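Local coordinates for rhusiopathiae surface protein B (PDB 3V10) that probably binds collagen, this two-domain fragment being the collagen-binding region of a larger cell-wall adhesin, at residues S62-R67 with F173-H178; N116-Y121 with V305-D310. All blocks are in the same frame, centred on the assembly; numbering follows the deposited sequence.

Both contacts lie at the junction between the two immunoglobulin-like domains, their centres about 8 Å apart. Along the chain the segments alternate: 62-67 and 116-121 belong to the first domain, 173-178 and 305-310 to the second or to its exit. Strands 61-65 and 112-123 are antiparallel neighbours in one sheet, joined where R64 O lies 2.9 Å from V120 N, a probable hydrogen bond. In contact 1 a loop of the second domain meets the end of strand 61-65; in contact 2 the chain leaves the second domain and reaches strand 112-123. Packing of L66 on M308 and of F173 on V120 merges them into one interdomain junction.

Contact 1 (S62-R67 with F173-H178)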
# COMPACT_ATOMS: atom_id res chain seq x y z
N SER A 62 0.01 -8.19 -13.24
CA SER A 62 0.46 -9.25 -12.35
C SER A 62 0.35 -8.79 -10.90
O SER A 62 0.71 -7.67 -10.57
CB SER A 62 1.92 -9.63 -12.65
OG SER A 62 2.03 -10.32 -13.89
N LEU A 63 -0.18 -9.67 -10.05
CA LEU A 63 -0.29 -9.36 -8.63
C LEU A 63 0.90 -10.01 -7.97
O LEU A 63 1.30 -11.11 -8.35
CB LEU A 63 -1.59 -9.93 -8.05
CG LEU A 63 -2.81 -9.01 -8.15
CD1 LEU A 63 -3.17 -8.80 -9.61
CD2 LEU A 63 -3.98 -9.64 -7.39
N ARG A 64 1.47 -9.33 -6.99
CA ARG A 64 2.64 -9.86 -6.28
C ARG A 64 2.67 -9.38 -4.84
O ARG A 64 1.95 -8.45 -4.46
CB ARG A 64 3.92 -9.43 -6.99
CG ARG A 64 4.23 -7.94 -6.90
CD ARG A 64 5.64 -7.65 -7.42
NE ARG A 64 6.09 -6.31 -7.06
CZ ARG A 64 5.54 -5.19 -7.51
NH1 ARG A 64 6.02 -4.01 -7.13
NH2 ARG A 64 4.52 -5.24 -8.34
N SER A 65 3.48 -10.04 -4.02
CA SER A 65 3.61 -9.66 -2.63
C SER A 65 4.32 -8.31 -2.58
O SER A 65 5.02 -7.93 -3.52
CB SER A 65 4.43 -10.71 -1.87
OG SER A 65 4.88 -10.22 -0.62
N LEU A 66 4.14 -7.56 -1.50
CA LEU A 66 4.81 -6.26 -1.36
C LEU A 66 6.24 -6.47 -0.89
O LEU A 66 7.07 -5.55 -0.94
CB LEU A 66 4.10 -5.39 -0.32
CG LEU A 66 2.82 -4.63 -0.67
CD1 LEU A 66 1.75 -5.59 -1.17
CD2 LEU A 66 2.35 -3.88 0.57
N ARG A 67 6.53 -7.68 -0.43
CA ARG A 67 7.85 -8.02 0.09
C ARG A 67 8.88 -8.39 -0.98
O ARG A 67 8.52 -8.75 -2.11
CB ARG A 67 7.73 -9.19 1.08
CG ARG A 67 6.67 -9.02 2.17
CD ARG A 67 6.94 -7.79 3.03
NE ARG A 67 8.27 -7.82 3.63
CZ ARG A 67 8.62 -8.57 4.67
NH1 ARG A 67 7.73 -9.37 5.24
NH2 ARG A 67 9.86 -8.53 5.14
N PHE A 173 1.81 2.62 -0.11
CA PHE A 173 2.77 1.83 0.63
C PHE A 173 4.06 1.73 -0.16
O PHE A 173 4.06 1.82 -1.39
CB PHE A 173 2.19 0.43 0.89
CG PHE A 173 1.68 -0.26 -0.34
CD1 PHE A 173 2.55 -0.94 -1.19
CD2 PHE A 173 0.33 -0.20 -0.67
CE1 PHE A 173 2.08 -1.56 -2.35
CE2 PHE A 173 -0.15 -0.81 -1.83
CZ PHE A 173 0.73 -1.49 -2.67
N SER A 174 5.16 1.57 0.56
CA SER A 174 6.46 1.44 -0.07
C SER A 174 6.71 -0.03 -0.38
O SER A 174 6.28 -0.92 0.37
CB SER A 174 7.57 1.94 0.86
OG SER A 174 8.85 1.71 0.29
N THR A 175 7.37 -0.28 -1.50
CA THR A 175 7.72 -1.64 -1.89
C THR A 175 9.23 -1.78 -1.72
O THR A 175 9.80 -2.83 -2.01
CB THR A 175 7.34 -1.95 -3.35
OG1 THR A 175 7.95 -1.00 -4.22
CG2 THR A 175 5.82 -1.91 -3.55
N GLU A 176 9.87 -0.71 -1.25
CA GLU A 176 11.32 -0.72 -1.04
C GLU A 176 11.68 -0.83 0.44
O GLU A 176 12.73 -1.36 0.79
CB GLU A 176 11.94 0.54 -1.67
CG GLU A 176 12.58 1.54 -0.72
CD GLU A 176 12.96 2.84 -1.45
OE1 GLU A 176 13.88 2.79 -2.29
OE2 GLU A 176 12.33 3.91 -1.24
N VAL A 177 10.81 -0.35 1.31
CA VAL A 177 11.03 -0.44 2.75
C VAL A 177 9.74 -0.94 3.39
O VAL A 177 8.75 -0.21 3.45
CB VAL A 177 11.40 0.94 3.37
CG1 VAL A 177 11.78 0.76 4.81
CG2 VAL A 177 12.53 1.58 2.59
N HIS A 178 9.76 -2.19 3.85
CA HIS A 178 8.58 -2.79 4.45
C HIS A 178 8.10 -2.05 5.70
O HIS A 178 8.85 -1.88 6.67
CB HIS A 178 8.85 -4.26 4.79
CG HIS A 178 7.65 -4.98 5.34
ND1 HIS A 178 6.44 -5.01 4.68
CD2 HIS A 178 7.48 -5.70 6.47
CE1 HIS A 178 5.57 -5.72 5.38
NE2 HIS A 178 6.18 -6.15 6.47
O HOH W 1 7.85 -3.90 1.25
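L66 lays its CD2 methyl over one face of the F173 ring, and this is the tight part of the contact. The methyl sits 3.8 Å from the ring centroid, displaced toward the rim, with CD1 of F173 the nearest ring atom to L66 CD2 at 3.4 Å. The two side chains cross at about a right angle, and CG of L66 adds a second touch on F173 CE1. Both residues are buried; M308 touches both, and V120 packs against the phenylalanine, so the CH-pi contact is part of a larger apolar cluster.

Beyond it, toward solvent, the flat groups of R67 and H178 are stacked, with centres 3.8 Å apart and planes at 9°. R67 reaches this position by folding: chi2 (-60°) and chi3 (-56°) bend the chain so that CD and then NE pass over the imidazole. NE lies above the middle of the ring, while CD comes within 3.3 Å of H178 ND1. The histidine also meets F309 edge-to-face. A positive charge on this imidazole would probably weaken the stack.

On the looser side, R64 NH1 only grazes T175 CG2, at 4.2 Å; the guanidinium is committed to a salt bridge with D122 through NH2. No direct hydrogen bond crosses between 62-67 and 173-178. Water 1 bridges instead, donating to L66 O at 2.9 Å and weakly to S174 O. Both segments contain an ST turn: S65 OG accepts from R67 N, and S174 OG from E176 N and also from V177 N.

The arrangement is an interdomain contact of a two-domain, immunoglobulin-like adhesin, joining the end of strand 61-65 to the loop between strands 167-173 and 180-187.

Contact 2 (N116-Y121 with V305-D310); sequences NLKSVY and VVNMFD
L117 and D310 bring their CA atoms within 5.1 Å where the loop that follows strand 303-306 comes up to strand 112-123, and D310 CA makes a CA-H...O contact with N116 O beside them. The D310 carboxylate then holds the strand backbone at K118. Its OD1 takes the backbone N-H of K118 at 2.7 Å, met nearly along the C-O axis of the acid with an N-H...O angle of 165°. Water 2 donates to both D310 OD2 and K118 O, so the acid is linked to the amide and carbonyl of a single residue. CD1 of L117 lies alongside, 3.5 Å from D310 OD1.

K118 carries the rest of the contact. Its chain bends at chi2 (-55°) and again at chi4, the last bend placing NZ close to two backbone carbonyls of the loop. NZ donates to N307 O at 2.8 Å from well above the carbonyl plane, and to F309 O at 3.1 Å from a more moderate tilt. CG of K118 also packs on F309 O, at 3.2 Å. These bonds help satisfy an ammonium group on a buried residue; the D310 carboxylate, with OD1 6.4 Å from K118 NZ, may offer further electrostatic support. The loop is shaped from within by an Asx turn, N307 OD1 accepting from F309 N, while N307 ND2 bonds to the carbonyls of K272 and L274.

Strand 28-35 pairs with 112-123 through L117 and S119 and touches K118 through E29, while 61-65 pairs with it at V120. From D310 the chain continues into strand 311-315, which pairs antiparallel with 112-123 and parallel with 71-77; this passage from the second domain into the first domain's sheet is consistent with the latch of the Collagen Hug model.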
# COMPACT_ATOMS: atom_id res chain seq x y z
N ASN A 116 -3.83 -13.64 6.02
CA ASN A 116 -4.35 -12.42 5.41
C ASN A 116 -3.21 -11.87 4.58
O ASN A 116 -2.31 -11.20 5.09
CB ASN A 116 -4.79 -11.44 6.50
CG ASN A 116 -6.01 -11.94 7.26
OD1 ASN A 116 -7.14 -11.79 6.81
ND2 ASN A 116 -5.77 -12.56 8.41
N LEU A 117 -3.24 -12.19 3.29
CA LEU A 117 -2.20 -11.79 2.35
C LEU A 117 -2.48 -10.46 1.67
O LEU A 117 -3.59 -10.20 1.22
CB LEU A 117 -2.04 -12.89 1.29
CG LEU A 117 -1.10 -12.66 0.11
CD1 LEU A 117 0.35 -12.59 0.57
CD2 LEU A 117 -1.27 -13.82 -0.88
N LYS A 118 -1.45 -9.62 1.59
CA LYS A 118 -1.57 -8.32 0.95
C LYS A 118 -0.81 -8.38 -0.36
O LYS A 118 0.29 -8.93 -0.42
CB LYS A 118 -0.98 -7.23 1.85
CG LYS A 118 -1.61 -7.19 3.23
CD LYS A 118 -3.12 -7.05 3.12
CE LYS A 118 -3.80 -7.08 4.48
NZ LYS A 118 -3.46 -5.88 5.29
N SER A 119 -1.39 -7.81 -1.42
CA SER A 119 -0.74 -7.83 -2.72
C SER A 119 -0.81 -6.48 -3.42
O SER A 119 -1.64 -5.64 -3.10
CB SER A 119 -1.35 -8.91 -3.62
OG SER A 119 -2.67 -8.56 -4.00
N VAL A 120 0.08 -6.29 -4.38
CA VAL A 120 0.13 -5.07 -5.17
C VAL A 120 0.17 -5.50 -6.63
O VAL A 120 0.69 -6.58 -6.95
CB VAL A 120 1.40 -4.24 -4.84
CG1 VAL A 120 2.65 -5.10 -4.99
CG2 VAL A 120 1.48 -3.03 -5.74
N TYR A 121 -0.39 -4.70 -7.52
CA TYR A 121 -0.36 -5.07 -8.93
C TYR A 121 0.35 -4.06 -9.81
O TYR A 121 0.35 -2.86 -9.54
CB TYR A 121 -1.78 -5.30 -9.48
CG TYR A 121 -2.64 -4.07 -9.63
CD1 TYR A 121 -3.52 -3.69 -8.62
CD2 TYR A 121 -2.62 -3.32 -10.80
CE1 TYR A 121 -4.35 -2.58 -8.77
CE2 TYR A 121 -3.45 -2.20 -10.96
CZ TYR A 121 -4.31 -1.85 -9.94
OH TYR A 121 -5.18 -0.79 -10.10
N VAL A 305 -3.70 5.25 3.44
CA VAL A 305 -3.20 4.01 2.87
C VAL A 305 -3.77 2.88 3.71
O VAL A 305 -3.65 2.88 4.94
CB VAL A 305 -1.65 3.94 2.90
CG1 VAL A 305 -1.16 2.64 2.27
CG2 VAL A 305 -1.06 5.13 2.16
N VAL A 306 -4.43 1.92 3.06
CA VAL A 306 -5.00 0.79 3.77
C VAL A 306 -3.84 -0.05 4.28
O VAL A 306 -2.82 -0.19 3.60
CB VAL A 306 -5.90 -0.06 2.84
CG1 VAL A 306 -6.39 -1.29 3.58
CG2 VAL A 306 -7.09 0.77 2.38
N ASN A 307 -4.00 -0.59 5.49
CA ASN A 307 -2.97 -1.43 6.12
C ASN A 307 -2.39 -2.40 5.11
O ASN A 307 -3.11 -3.20 4.50
CB ASN A 307 -3.58 -2.19 7.30
CG ASN A 307 -2.54 -2.98 8.08
OD1 ASN A 307 -1.94 -3.92 7.56
ND2 ASN A 307 -2.32 -2.60 9.34
N MET A 308 -1.07 -2.34 4.94
CA MET A 308 -0.39 -3.18 3.97
C MET A 308 0.41 -4.35 4.54
O MET A 308 1.20 -4.98 3.82
CB MET A 308 0.51 -2.31 3.08
CG MET A 308 1.58 -1.47 3.80
SD MET A 308 1.08 0.01 4.77
CE MET A 308 2.06 -0.28 6.19
N PHE A 309 0.19 -4.67 5.81
CA PHE A 309 0.91 -5.76 6.47
C PHE A 309 0.26 -7.13 6.30
O PHE A 309 -0.96 -7.27 6.40
CB PHE A 309 1.07 -5.48 7.97
CG PHE A 309 2.05 -4.38 8.28
CD1 PHE A 309 3.42 -4.60 8.16
CD2 PHE A 309 1.61 -3.14 8.73
CE1 PHE A 309 4.34 -3.59 8.49
CE2 PHE A 309 2.52 -2.13 9.06
CZ PHE A 309 3.89 -2.36 8.94
N ASP A 310 1.08 -8.15 6.06
CA ASP A 310 0.58 -9.51 5.95
C ASP A 310 0.48 -10.01 7.38
O ASP A 310 1.22 -9.56 8.25
CB ASP A 310 1.57 -10.39 5.18
CG ASP A 310 1.78 -9.91 3.76
OD1 ASP A 310 0.83 -10.04 2.96
OD2 ASP A 310 2.88 -9.40 3.45
O HOH W 2 2.72 -9.22 0.78